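Glycerate dehydrogenase related protein (Thermoplasma acidophilum, PDB 3GVX) probably binds NAD and reduces 2-keto acids such as glyoxylate or hydroxypyruvate, as expected of a D-isomer specific 2-hydroxyacid dehydrogenase. Local coordinates at residues T19-F24 against E274-F279; Y32-A37 against K48-I53; G126-G131 against I179-T184; V214-M219 against D234-E239. All blocks are in the same frame, centred on the assembly; numbering follows the deposited sequence.

Interaction 1: T19-F24 against E274-F279; sequences TVLDGF and ENVRNF
Val20 and Leu21 come alongside helix 266-279 where helix 11-20 ends, with the CA atoms of Val20 and Glu274 6.2 Å apart. The contact joins the first and last helices of the chain beside the five-stranded parallel sheet, and a type II beta turn from Leu21 to Phe24 follows the helix end. Val20 crosses the Glu274 side chain at about a right angle. Its CG1, anti to the backbone N (chi1 171°), lies 3.7 Å from Glu274 CG. Leu21 and Arg277 slide past each other in opposite directions, which brings Leu21 CD2 to 3.6 Å from Arg277 CB. The same methyl touches Val276 CG1 and also sits over the centre of the Phe24 ring, so one methyl touches both the helix and the ring of the turn. The ring reaches Arg277 too, with CE1 over one face of the guanidinium. Glu281 takes NH2 in a salt bridge, and the carboxylate of Asp22 adds an opposite charge nearby, beyond salt-bridge range. The hydrogen bond across the contact is weak: Arg277 NH1 donates to Val20 O over 3.4 Å, with 143° at the hydrogen.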
loop_
_atom_site.group_PDB
_atom_site.type_symbol
_atom_site.label_atom_id
_atom_site.label_comp_id
_atom_site.label_asym_id
_atom_site.label_seq_id
_atom_site.Cartn_x
_atom_site.Cartn_y
_atom_site.Cartn_z
ATOM N N THR B 19 -10.439 13.683 23.039
ATOM C CA THR B 19 -9.945 12.314 23.011
ATOM C C THR B 19 -8.431 12.313 23.007
ATOM O O THR B 19 -7.813 11.652 23.835
ATOM C CB THR B 19 -10.425 11.489 21.795
ATOM O OG1 THR B 19 -11.850 11.572 21.677
ATOM C CG2 THR B 19 -10.027 10.016 21.988
ATOM N N VAL B 20 -7.828 13.064 22.091
ATOM C CA VAL B 20 -6.376 13.118 22.004
ATOM C C VAL B 20 -5.718 13.741 23.222
ATOM O O VAL B 20 -4.702 13.253 23.698
ATOM C CB VAL B 20 -5.900 13.922 20.766
ATOM C CG1 VAL B 20 -4.389 14.132 20.838
ATOM C CG2 VAL B 20 -6.298 13.217 19.474
ATOM N N LEU B 21 -6.290 14.828 23.721
ATOM C CA LEU B 21 -5.707 15.517 24.864
ATOM C C LEU B 21 -6.427 15.253 26.178
ATOM O O LEU B 21 -6.484 16.112 27.051
ATOM C CB LEU B 21 -5.634 17.021 24.588
ATOM C CG LEU B 21 -4.705 17.291 23.402
ATOM C CD1 LEU B 21 -4.957 18.683 22.862
ATOM C CD2 LEU B 21 -3.252 17.061 23.826
ATOM N N ASP B 22 -6.983 14.058 26.314
ATOM C CA ASP B 22 -7.672 13.701 27.543
ATOM C C ASP B 22 -6.591 13.602 28.616
ATOM O O ASP B 22 -5.676 12.786 28.535
ATOM C CB ASP B 22 -8.456 12.387 27.336
ATOM C CG ASP B 22 -7.888 11.211 28.107
ATOM O OD1 ASP B 22 -8.406 10.899 29.199
ATOM O OD2 ASP B 22 -6.922 10.592 27.619
ATOM N N GLY B 23 -6.684 14.485 29.602
ATOM C CA GLY B 23 -5.693 14.539 30.662
ATOM C C GLY B 23 -4.972 15.881 30.659
ATOM O O GLY B 23 -3.966 16.076 31.338
ATOM N N PHE B 24 -5.494 16.800 29.851
ATOM C CA PHE B 24 -4.989 18.161 29.742
ATOM C C PHE B 24 -6.225 18.995 29.899
ATOM O O PHE B 24 -7.297 18.610 29.442
ATOM C CB PHE B 24 -4.415 18.488 28.354
ATOM C CG PHE B 24 -3.153 17.767 28.017
ATOM C CD1 PHE B 24 -3.150 16.388 27.904
ATOM C CD2 PHE B 24 -1.966 18.465 27.768
ATOM C CE1 PHE B 24 -2.001 15.710 27.552
ATOM C CE2 PHE B 24 -0.800 17.787 27.406
ATOM C CZ PHE B 24 -0.822 16.409 27.301
ATOM N N GLU B 274 -2.264 15.921 18.368
ATOM C CA GLU B 274 -1.422 14.806 18.731
ATOM C C GLU B 274 0.003 15.252 18.955
ATOM O O GLU B 274 0.646 14.807 19.899
ATOM C CB GLU B 274 -1.498 13.706 17.673
ATOM C CG GLU B 274 -2.785 12.915 17.789
ATOM C CD GLU B 274 -2.918 11.785 16.771
ATOM O OE1 GLU B 274 -2.320 11.866 15.681
ATOM O OE2 GLU B 274 -3.640 10.811 17.056
ATOM N N ASN B 275 0.497 16.153 18.115
ATOM C CA ASN B 275 1.854 16.622 18.312
ATOM C C ASN B 275 1.972 17.355 19.632
ATOM O O ASN B 275 3.027 17.358 20.241
ATOM C CB ASN B 275 2.324 17.550 17.195
ATOM C CG ASN B 275 3.826 17.762 17.230
ATOM O OD1 ASN B 275 4.316 18.894 17.247
ATOM N ND2 ASN B 275 4.568 16.659 17.241
ATOM N N VAL B 276 0.889 17.992 20.061
ATOM C CA VAL B 276 0.882 18.715 21.329
ATOM C C VAL B 276 1.063 17.748 22.489
ATOM O O VAL B 276 1.836 17.982 23.411
ATOM C CB VAL B 276 -0.436 19.493 21.517
ATOM C CG1 VAL B 276 -0.603 19.887 22.987
ATOM C CG2 VAL B 276 -0.453 20.724 20.603
ATOM N N ARG B 277 0.327 16.654 22.417
ATOM C CA ARG B 277 0.383 15.614 23.414
ATOM C C ARG B 277 1.764 14.962 23.434
ATOM O O ARG B 277 2.327 14.710 24.492
ATOM C CB ARG B 277 -0.741 14.613 23.121
ATOM C CG ARG B 277 -0.355 13.173 23.024
ATOM C CD ARG B 277 -1.374 12.378 23.799
ATOM N NE ARG B 277 -0.908 12.084 25.151
ATOM C CZ ARG B 277 -1.676 11.609 26.125
ATOM N NH1 ARG B 277 -2.964 11.386 25.905
ATOM N NH2 ARG B 277 -1.143 11.318 27.306
ATOM N N ASN B 278 2.315 14.728 22.251
ATOM C CA ASN B 278 3.633 14.121 22.121
ATOM C C ASN B 278 4.722 15.052 22.590
ATOM O O ASN B 278 5.708 14.631 23.181
ATOM C CB ASN B 278 3.899 13.737 20.678
ATOM C CG ASN B 278 3.077 12.565 20.245
ATOM O OD1 ASN B 278 3.043 12.213 19.062
ATOM N ND2 ASN B 278 2.405 11.938 21.200
ATOM N N PHE B 279 4.531 16.331 22.322
ATOM C CA PHE B 279 5.494 17.318 22.737
ATOM C C PHE B 279 5.633 17.293 24.239
ATOM O O PHE B 279 6.732 17.404 24.760
ATOM C CB PHE B 279 5.075 18.714 22.293
ATOM C CG PHE B 279 6.046 19.783 22.697
ATOM C CD1 PHE B 279 7.143 20.085 21.905
ATOM C CD2 PHE B 279 5.884 20.464 23.892
ATOM C CE1 PHE B 279 8.058 21.051 22.305
ATOM C CE2 PHE B 279 6.794 21.424 24.294
ATOM C CZ PHE B 279 7.879 21.720 23.505
#

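Interaction 2: Y32-A37 against K48-I53; sequences YYDAEA and KRTKMI
Lys48 meets Asp34 through its backbone: Lys48 N donates to the syn lone pair of Asp34 OD2 at 2.8 Å and nearly straight, 173° at the hydrogen. A weak second bond runs from the same N to OD1. Arg49 N donates to Asp34 OD1, from above the carboxylate plane, so two successive amides hold this carboxylate. The Arg49 chain bends at chi3 (53°), which sets the position of NE. Arg49 NH1 donates to Asp34 O at 2.9 Å, with the oxygen at the guanidinium edge and near its plane. Glu36 CG lies over one face of that guanidinium. The salt bridge from Glu36 OE1 to Arg49 NH2 is long and rests on charge alone; Asp2 is a further salt-bridge partner of NH2. Thr50 OG1 donates to a water that in turn donates to Asp34 OD1 and Ala35 O; Gly47 N also bonds to this hydroxyl. Lys51 runs beside Glu36, pointing the same way, and Lys51 NZ makes a salt bridge to Glu36 OE1 at 3.0 Å, from above the carboxylate plane. Lys51 N and Met52 N both donate to Glu36 O, the second nearly along the C=O axis. Met52, a selenomethionine, pairs with Ala37 in a parallel bridge, with Ala37 CB 4.4 Å from its SE. Here strands 37-40 and 52-55 begin side by side, as neighbours in the parallel sheet of an alpha/beta domain.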
loop_
_atom_site.group_PDB
_atom_site.type_symbol
_atom_site.label_atom_id
_atom_site.label_comp_id
_atom_site.label_asym_id
_atom_site.label_seq_id
_atom_site.Cartn_x
_atom_site.Cartn_y
_atom_site.Cartn_z
ATOM N N TYR B 32 -9.914 33.121 26.541
ATOM C CA TYR B 32 -8.493 33.123 26.701
ATOM C C TYR B 32 -8.024 32.614 28.030
ATOM O O TYR B 32 -8.626 32.847 29.075
ATOM C CB TYR B 32 -7.926 34.521 26.514
ATOM C CG TYR B 32 -6.437 34.527 26.747
ATOM C CD1 TYR B 32 -5.554 34.171 25.732
ATOM C CD2 TYR B 32 -5.912 34.766 28.015
ATOM C CE1 TYR B 32 -4.185 34.035 25.976
ATOM C CE2 TYR B 32 -4.542 34.634 28.269
ATOM C CZ TYR B 32 -3.685 34.270 27.243
ATOM O OH TYR B 32 -2.332 34.150 27.480
ATOM N N TYR B 33 -6.891 31.944 27.969
ATOM C CA TYR B 33 -6.281 31.412 29.145
ATOM C C TYR B 33 -4.792 31.211 28.899
ATOM O O TYR B 33 -4.382 30.646 27.892
ATOM C CB TYR B 33 -6.971 30.109 29.525
ATOM C CG TYR B 33 -6.364 29.483 30.738
ATOM C CD1 TYR B 33 -6.587 30.005 32.012
ATOM C CD2 TYR B 33 -5.503 28.403 30.612
ATOM C CE1 TYR B 33 -5.949 29.466 33.132
ATOM C CE2 TYR B 33 -4.862 27.860 31.707
ATOM C CZ TYR B 33 -5.087 28.386 32.970
ATOM O OH TYR B 33 -4.447 27.820 34.062
ATOM N N ASP B 34 -4.002 31.703 29.844
ATOM C CA ASP B 34 -2.553 31.626 29.805
ATOM C C ASP B 34 -2.121 30.179 29.969
ATOM O O ASP B 34 -1.793 29.746 31.072
ATOM C CB ASP B 34 -1.967 32.457 30.952
ATOM C CG ASP B 34 -0.576 32.962 30.653
ATOM O OD1 ASP B 34 0.140 32.286 29.887
ATOM O OD2 ASP B 34 -0.191 34.023 31.185
ATOM N N ALA B 35 -2.115 29.426 28.877
ATOM C CA ALA B 35 -1.734 28.020 28.941
ATOM C C ALA B 35 -0.301 27.732 28.493
ATOM O O ALA B 35 0.374 28.577 27.894
ATOM C CB ALA B 35 -2.718 27.180 28.123
ATOM N N GLU B 36 0.159 26.530 28.816
ATOM C CA GLU B 36 1.487 26.093 28.433
ATOM C C GLU B 36 1.525 25.828 26.941
ATOM O O GLU B 36 2.533 26.055 26.295
ATOM C CB GLU B 36 1.859 24.836 29.185
ATOM C CG GLU B 36 2.290 25.129 30.585
ATOM C CD GLU B 36 2.727 23.889 31.334
ATOM O OE1 GLU B 36 3.530 24.023 32.281
ATOM O OE2 GLU B 36 2.270 22.779 30.986
ATOM N N ALA B 37 0.413 25.353 26.400
ATOM C CA ALA B 37 0.347 25.076 24.989
ATOM C C ALA B 37 -0.761 25.862 24.331
ATOM O O ALA B 37 -1.858 26.033 24.877
ATOM C CB ALA B 37 0.166 23.588 24.759
ATOM N N LYS B 48 2.396 34.270 30.179
ATOM C CA LYS B 48 3.459 34.112 31.137
ATOM C C LYS B 48 3.843 32.662 31.279
ATOM O O LYS B 48 4.939 32.350 31.729
ATOM C CB LYS B 48 3.014 34.634 32.485
ATOM C CG LYS B 48 3.238 36.089 32.663
ATOM C CD LYS B 48 2.632 36.519 33.958
ATOM C CE LYS B 48 3.168 37.863 34.352
ATOM N NZ LYS B 48 2.062 38.652 34.917
ATOM N N ARG B 49 2.945 31.770 30.888
ATOM C CA ARG B 49 3.221 30.350 31.019
ATOM C C ARG B 49 3.486 29.642 29.693
ATOM O O ARG B 49 3.698 28.430 29.662
ATOM C CB ARG B 49 2.047 29.689 31.747
ATOM C CG ARG B 49 1.677 30.397 33.027
ATOM C CD ARG B 49 0.571 29.680 33.761
ATOM N NE ARG B 49 0.894 28.276 33.979
ATOM C CZ ARG B 49 0.270 27.264 33.382
ATOM N NH1 ARG B 49 -0.717 27.500 32.527
ATOM N NH2 ARG B 49 0.639 26.016 33.632
ATOM N N THR B 50 3.483 30.410 28.607
ATOM C CA THR B 50 3.674 29.857 27.269
ATOM C C THR B 50 4.978 29.095 27.099
ATOM O O THR B 50 6.059 29.610 27.376
ATOM C CB THR B 50 3.662 30.950 26.181
ATOM O OG1 THR B 50 2.601 31.881 26.423
ATOM C CG2 THR B 50 3.485 30.314 24.813
ATOM N N LYS B 51 4.870 27.861 26.630
ATOM C CA LYS B 51 6.040 27.034 26.386
ATOM C C LYS B 51 6.039 26.569 24.965
ATOM O O LYS B 51 7.076 26.379 24.358
ATOM C CB LYS B 51 6.015 25.787 27.239
ATOM C CG LYS B 51 6.170 25.979 28.699
ATOM C CD LYS B 51 6.010 24.621 29.326
ATOM C CE LYS B 51 6.451 24.609 30.760
ATOM N NZ LYS B 51 6.264 23.240 31.298
HETATM N N MSE B 52 4.845 26.367 24.441
HETATM C CA MSE B 52 4.732 25.829 23.105
HETATM C C MSE B 52 3.566 26.336 22.298
HETATM O O MSE B 52 2.454 26.467 22.800
HETATM C CB MSE B 52 4.692 24.296 23.194
HETATM C CG MSE B 52 4.560 23.546 21.857
HETATM SE SE MSE B 52 2.859 23.659 21.251
HETATM C CE MSE B 52 2.468 22.261 20.815
ATOM N N ILE B 53 3.839 26.583 21.023
ATOM C CA ILE B 53 2.832 27.054 20.100
ATOM C C ILE B 53 2.750 26.101 18.927
ATOM O O ILE B 53 3.746 25.832 18.256
ATOM C CB ILE B 53 3.176 28.471 19.605
ATOM C CG1 ILE B 53 3.277 29.409 20.816
ATOM C CG2 ILE B 53 2.128 28.960 18.610
ATOM C CD1 ILE B 53 3.708 30.814 20.496
HETATM O O HOH W 1 0.305 31.145 27.339
#

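Interaction 3: G126-G131 against I179-T184; sequences GILGYG and IAIPLT
Leu128 and Ile179 lie side by side and point the same way from neighbouring parallel strands. Their CA atoms are 4.9 Å apart in a parallel bridge. Leu128 CG is anti to the backbone N (chi1 -170°). Beyond it, CD2 rests against the branches of Ile179, 4.0 Å from CG2 and almost as near to CG1. Ile205 and Asn207 of the next strand touch Ile179, so this layer of side chains continues across the sheet. The backbones are joined by Ala180 N, which donates to Leu128 O at 3.0 Å in the carbonyl plane. Past this bond the chain of Ile181 comes against Gly129. Its CG1 is anti to the backbone N (chi1 -158°), while CG2 takes the crowded position between N and the carbonyl carbon. Gly129 has no side chain, and its CA meets Ile181 directly, with Ile181 CG1 3.9 Å from Gly129 CA. Ile181 CD1 also comes close to Leu128 CG. Further on, a water accepts from Gly131 N at 2.7 Å and lies 2.9 Å from Ala180 O, to which it can donate, so it sits between the two loops. Gly131 is the N-cap of helix 132-143, whose Ile133 touches Ala180. Gly129 and Gly131, with Gly134, match the GxGxxG pattern. Strand, glycine turn and helix are consistent with the dinucleotide-binding turn of a Rossmann fold.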
loop_
_atom_site.group_PDB
_atom_site.type_symbol
_atom_site.label_atom_id
_atom_site.label_comp_id
_atom_site.label_asym_id
_atom_site.label_seq_id
_atom_site.Cartn_x
_atom_site.Cartn_y
_atom_site.Cartn_z
ATOM N N GLY B 126 14.343 2.246 -4.399
ATOM C CA GLY B 126 15.321 3.309 -4.294
ATOM C C GLY B 126 14.622 4.648 -4.141
ATOM O O GLY B 126 13.746 4.996 -4.935
ATOM N N ILE B 127 14.987 5.394 -3.101
ATOM C CA ILE B 127 14.382 6.699 -2.869
ATOM C C ILE B 127 15.386 7.812 -3.086
ATOM O O ILE B 127 16.476 7.831 -2.514
ATOM C CB ILE B 127 13.803 6.853 -1.448
ATOM C CG1 ILE B 127 12.750 5.775 -1.199
ATOM C CG2 ILE B 127 13.182 8.238 -1.293
ATOM C CD1 ILE B 127 12.352 5.642 0.243
ATOM N N LEU B 128 14.990 8.744 -3.929
ATOM C CA LEU B 128 15.820 9.874 -4.258
ATOM C C LEU B 128 15.330 11.048 -3.421
ATOM O O LEU B 128 14.255 11.599 -3.668
ATOM C CB LEU B 128 15.684 10.171 -5.744
ATOM C CG LEU B 128 16.666 11.175 -6.338
ATOM C CD1 LEU B 128 18.101 10.660 -6.188
ATOM C CD2 LEU B 128 16.301 11.399 -7.807
ATOM N N GLY B 129 16.116 11.423 -2.420
ATOM C CA GLY B 129 15.715 12.505 -1.545
ATOM C C GLY B 129 15.042 11.876 -0.349
ATOM O O GLY B 129 14.002 11.226 -0.480
ATOM N N TYR B 130 15.623 12.054 0.828
ATOM C CA TYR B 130 15.035 11.443 1.998
ATOM C C TYR B 130 14.427 12.393 2.995
ATOM O O TYR B 130 14.899 12.538 4.132
ATOM C CB TYR B 130 16.035 10.552 2.709
ATOM C CG TYR B 130 15.328 9.450 3.449
ATOM C CD1 TYR B 130 14.504 8.557 2.771
ATOM C CD2 TYR B 130 15.462 9.305 4.824
ATOM C CE1 TYR B 130 13.830 7.541 3.446
ATOM C CE2 TYR B 130 14.792 8.293 5.512
ATOM C CZ TYR B 130 13.982 7.415 4.815
ATOM O OH TYR B 130 13.346 6.416 5.495
ATOM N N GLY B 131 13.351 13.033 2.572
ATOM C CA GLY B 131 12.669 13.957 3.444
ATOM C C GLY B 131 11.374 13.384 4.027
ATOM O O GLY B 131 11.245 12.166 4.194
ATOM N N ILE B 179 11.068 9.430 -6.857
ATOM C CA ILE B 179 11.704 10.723 -6.821
ATOM C C ILE B 179 10.919 11.629 -5.903
ATOM O O ILE B 179 9.766 11.942 -6.152
ATOM C CB ILE B 179 11.800 11.354 -8.205
ATOM C CG1 ILE B 179 12.537 10.392 -9.139
ATOM C CG2 ILE B 179 12.519 12.700 -8.097
ATOM C CD1 ILE B 179 12.347 10.682 -10.591
ATOM N N ALA B 180 11.560 12.010 -4.811
ATOM C CA ALA B 180 10.953 12.884 -3.834
ATOM C C ALA B 180 12.046 13.831 -3.332
ATOM O O ALA B 180 12.343 13.891 -2.147
ATOM C CB ALA B 180 10.406 12.064 -2.716
ATOM N N ILE B 181 12.647 14.561 -4.264
ATOM C CA ILE B 181 13.725 15.470 -3.932
ATOM C C ILE B 181 13.359 16.890 -4.361
ATOM O O ILE B 181 12.701 17.091 -5.376
ATOM C CB ILE B 181 15.032 15.008 -4.626
ATOM C CG1 ILE B 181 16.255 15.583 -3.906
ATOM C CG2 ILE B 181 14.991 15.391 -6.105
ATOM C CD1 ILE B 181 17.531 14.840 -4.202
ATOM N N PRO B 182 13.762 17.893 -3.573
ATOM C CA PRO B 182 13.465 19.290 -3.900
ATOM C C PRO B 182 14.154 19.746 -5.187
ATOM O O PRO B 182 15.259 19.310 -5.515
ATOM C CB PRO B 182 13.970 20.046 -2.675
ATOM C CG PRO B 182 13.811 19.039 -1.582
ATOM C CD PRO B 182 14.338 17.795 -2.225
ATOM N N LEU B 183 13.471 20.627 -5.905
ATOM C CA LEU B 183 13.977 21.162 -7.155
ATOM C C LEU B 183 14.878 22.364 -6.873
ATOM O O LEU B 183 14.420 23.410 -6.407
ATOM C CB LEU B 183 12.804 21.574 -8.038
ATOM C CG LEU B 183 13.079 22.494 -9.225
ATOM C CD1 LEU B 183 13.884 21.790 -10.325
ATOM C CD2 LEU B 183 11.731 22.968 -9.730
ATOM N N THR B 184 16.170 22.188 -7.134
ATOM C CA THR B 184 17.154 23.246 -6.943
ATOM C C THR B 184 18.047 23.257 -8.178
ATOM O O THR B 184 17.824 22.501 -9.124
ATOM C CB THR B 184 18.059 22.982 -5.717
ATOM O OG1 THR B 184 18.930 21.884 -6.004
ATOM C CG2 THR B 184 17.224 22.673 -4.468
HETATM O O HOH W 2 11.538 13.270 0.586
#

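Interaction 4: V214-M219 against D234-E239; sequences VSKPDM and DVWWNE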
loop_
_atom_site.group_PDB
_atom_site.type_symbol
_atom_site.label_atom_id
_atom_site.label_comp_id
_atom_site.label_asym_id
_atom_site.label_seq_id
_atom_site.Cartn_x
_atom_site.Cartn_y
_atom_site.Cartn_z
ATOM N N VAL B 214 13.410 16.336 -13.720
ATOM C CA VAL B 214 13.592 15.422 -14.836
ATOM C C VAL B 214 13.651 16.113 -16.198
ATOM O O VAL B 214 12.832 16.975 -16.527
ATOM C CB VAL B 214 12.471 14.343 -14.907
ATOM C CG1 VAL B 214 12.620 13.514 -16.196
ATOM C CG2 VAL B 214 12.524 13.444 -13.671
ATOM N N SER B 215 14.645 15.709 -16.979
ATOM C CA SER B 215 14.827 16.207 -18.326
ATOM C C SER B 215 13.719 15.609 -19.152
ATOM O O SER B 215 13.675 14.400 -19.399
ATOM C CB SER B 215 16.172 15.758 -18.894
ATOM O OG SER B 215 16.167 15.801 -20.311
ATOM N N LYS B 216 12.819 16.468 -19.587
ATOM C CA LYS B 216 11.714 16.011 -20.387
ATOM C C LYS B 216 12.086 15.233 -21.655
ATOM O O LYS B 216 11.602 14.126 -21.854
ATOM C CB LYS B 216 10.827 17.173 -20.744
ATOM C CG LYS B 216 9.690 16.735 -21.589
ATOM C CD LYS B 216 8.574 17.713 -21.518
ATOM C CE LYS B 216 7.509 17.297 -22.470
ATOM N NZ LYS B 216 6.456 18.330 -22.569
ATOM N N PRO B 217 12.938 15.794 -22.532
ATOM C CA PRO B 217 13.289 15.037 -23.743
ATOM C C PRO B 217 14.039 13.737 -23.451
ATOM O O PRO B 217 13.880 12.749 -24.165
ATOM C CB PRO B 217 14.143 16.023 -24.545
ATOM C CG PRO B 217 13.682 17.378 -24.036
ATOM C CD PRO B 217 13.547 17.133 -22.559
ATOM N N ASP B 218 14.857 13.735 -22.401
ATOM C CA ASP B 218 15.615 12.539 -22.046
ATOM C C ASP B 218 14.718 11.390 -21.575
ATOM O O ASP B 218 14.932 10.235 -21.937
ATOM C CB ASP B 218 16.664 12.874 -20.976
ATOM C CG ASP B 218 17.789 13.746 -21.514
ATOM O OD1 ASP B 218 17.528 14.534 -22.443
ATOM O OD2 ASP B 218 18.923 13.656 -20.994
HETATM N N MSE B 219 13.708 11.719 -20.776
HETATM C CA MSE B 219 12.783 10.712 -20.268
HETATM C C MSE B 219 11.911 10.174 -21.388
HETATM O O MSE B 219 11.755 8.966 -21.539
HETATM C CB MSE B 219 11.918 11.308 -19.149
HETATM C CG MSE B 219 10.831 10.389 -18.602
HETATM SE SE MSE B 219 11.393 8.730 -18.214
HETATM C CE MSE B 219 12.526 8.945 -16.867
ATOM N N ASP B 234 3.055 12.202 -10.835
ATOM C CA ASP B 234 1.966 13.020 -10.375
ATOM C C ASP B 234 2.245 14.455 -10.805
ATOM O O ASP B 234 1.455 15.344 -10.532
ATOM C CB ASP B 234 1.840 12.933 -8.861
ATOM C CG ASP B 234 0.718 13.782 -8.331
ATOM O OD1 ASP B 234 -0.428 13.650 -8.817
ATOM O OD2 ASP B 234 0.984 14.591 -7.426
ATOM N N VAL B 235 3.371 14.669 -11.482
ATOM C CA VAL B 235 3.745 16.004 -11.941
ATOM C C VAL B 235 4.271 16.000 -13.362
ATOM O O VAL B 235 5.110 15.180 -13.737
ATOM C CB VAL B 235 4.821 16.630 -11.047
ATOM C CG1 VAL B 235 4.329 16.702 -9.607
ATOM C CG2 VAL B 235 6.119 15.847 -11.178
ATOM N N TRP B 236 3.771 16.928 -14.158
ATOM C CA TRP B 236 4.190 17.015 -15.538
ATOM C C TRP B 236 4.836 18.366 -15.812
ATOM O O TRP B 236 4.646 19.302 -15.046
ATOM C CB TRP B 236 2.980 16.785 -16.436
ATOM C CG TRP B 236 3.373 16.458 -17.800
ATOM C CD1 TRP B 236 3.406 17.312 -18.855
ATOM C CD2 TRP B 236 3.834 15.192 -18.289
ATOM N NE1 TRP B 236 3.859 16.668 -19.969
ATOM C CE2 TRP B 236 4.133 15.365 -19.654
ATOM C CE3 TRP B 236 4.032 13.936 -17.708
ATOM C CZ2 TRP B 236 4.609 14.334 -20.456
ATOM C CZ3 TRP B 236 4.507 12.911 -18.503
ATOM C CH2 TRP B 236 4.795 13.120 -19.866
ATOM N N TRP B 237 5.600 18.485 -16.890
ATOM C CA TRP B 237 6.209 19.771 -17.160
ATOM C C TRP B 237 5.149 20.768 -17.603
ATOM O O TRP B 237 4.132 20.411 -18.221
ATOM C CB TRP B 237 7.317 19.653 -18.209
ATOM C CG TRP B 237 8.363 18.660 -17.849
ATOM C CD1 TRP B 237 9.566 18.904 -17.258
ATOM C CD2 TRP B 237 8.288 17.247 -18.042
ATOM N NE1 TRP B 237 10.250 17.729 -17.076
ATOM C CE2 TRP B 237 9.493 16.697 -17.554
ATOM C CE3 TRP B 237 7.329 16.395 -18.598
ATOM C CZ2 TRP B 237 9.755 15.327 -17.579
ATOM C CZ3 TRP B 237 7.586 15.036 -18.625
ATOM C CH2 TRP B 237 8.797 14.513 -18.123
ATOM N N ASN B 238 5.419 22.016 -17.242
ATOM C CA ASN B 238 4.583 23.171 -17.513
ATOM C C ASN B 238 3.346 23.178 -16.643
ATOM O O ASN B 238 3.291 23.948 -15.695
ATOM C CB ASN B 238 4.243 23.269 -18.998
ATOM C CG ASN B 238 5.493 23.300 -19.863
ATOM O OD1 ASN B 238 6.529 23.846 -19.457
ATOM N ND2 ASN B 238 5.407 22.722 -21.056
ATOM N N GLU B 239 2.369 22.319 -16.907
ATOM C CA GLU B 239 1.161 22.313 -16.071
ATOM C C GLU B 239 0.597 23.730 -15.903
ATOM O O GLU B 239 1.257 24.613 -15.381
ATOM C CB GLU B 239 1.478 21.813 -14.659
ATOM C CG GLU B 239 1.783 20.345 -14.486
ATOM C CD GLU B 239 2.048 20.024 -13.017
ATOM O OE1 GLU B 239 1.278 20.506 -12.164
ATOM O OE2 GLU B 239 3.018 19.303 -12.708
HETATM O O HOH W 3 4.184 19.460 -21.275
#
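Trp237 NE1 donates to Val214 O at 2.7 Å, with 154° at the hydrogen. The oxygen lies near the ring plane, at the indole edge, while the donor is tilted 26° from the carbonyl plane. This in-plane bond helps set the rotation of the ring at the start of helix 216-225. Lys216 then crosses one face obliquely. Its CB makes a CH-pi contact 3.6 Å from the centroid of the five-membered ring. The chain is extended, with CG anti to the backbone N (chi1 179°), and CD comes down 3.4 Å from Trp237 CE3. On the benzo side, Val214 CG1 touches CZ2 at 3.7 Å. The ring edge of Trp237 in turn meets Trp236, whose face takes CZ3 toward its rim. Lys216 NZ passes the indoles to a water at 2.8 Å, which donates to Trp237 O and accepts weakly from Trp236 NE1. Glu244 also holds NZ in a salt bridge. The tryptophans belong to the loop between strands 230-233 and 250-252, and they pack on the N-terminal end of helix 216-225. Val214, just before that helix, touches Asn207 of strand 204-207 and Tyr231 of strand 230-233.

Interactions 1 and 2 lie together at one end of the molecule, on the same side of the chain's centre, and touch directly. Phe279 CE2 meets Met52 CB at 3.7 Å, and Val276 CG1 meets Ala37 CB at 4.2 Å, so helix 266-279 packs on the sheet whose strands 37-40 and 52-55 interaction 2 joins. Interactions 3 and 4 belong to the family's NAD-binding range. Their centres are 15 Å apart, and Ile179 CD1 touches Val214 CG2 at 4.1 Å. The two pairs are well separated: the centres of interactions 2 and 4 lie about 47 Å apart, on opposite sides of the chain's centre. Interaction 3 holds the probable dinucleotide-binding turn, and its nearest atoms are about 15 Å from interaction 1.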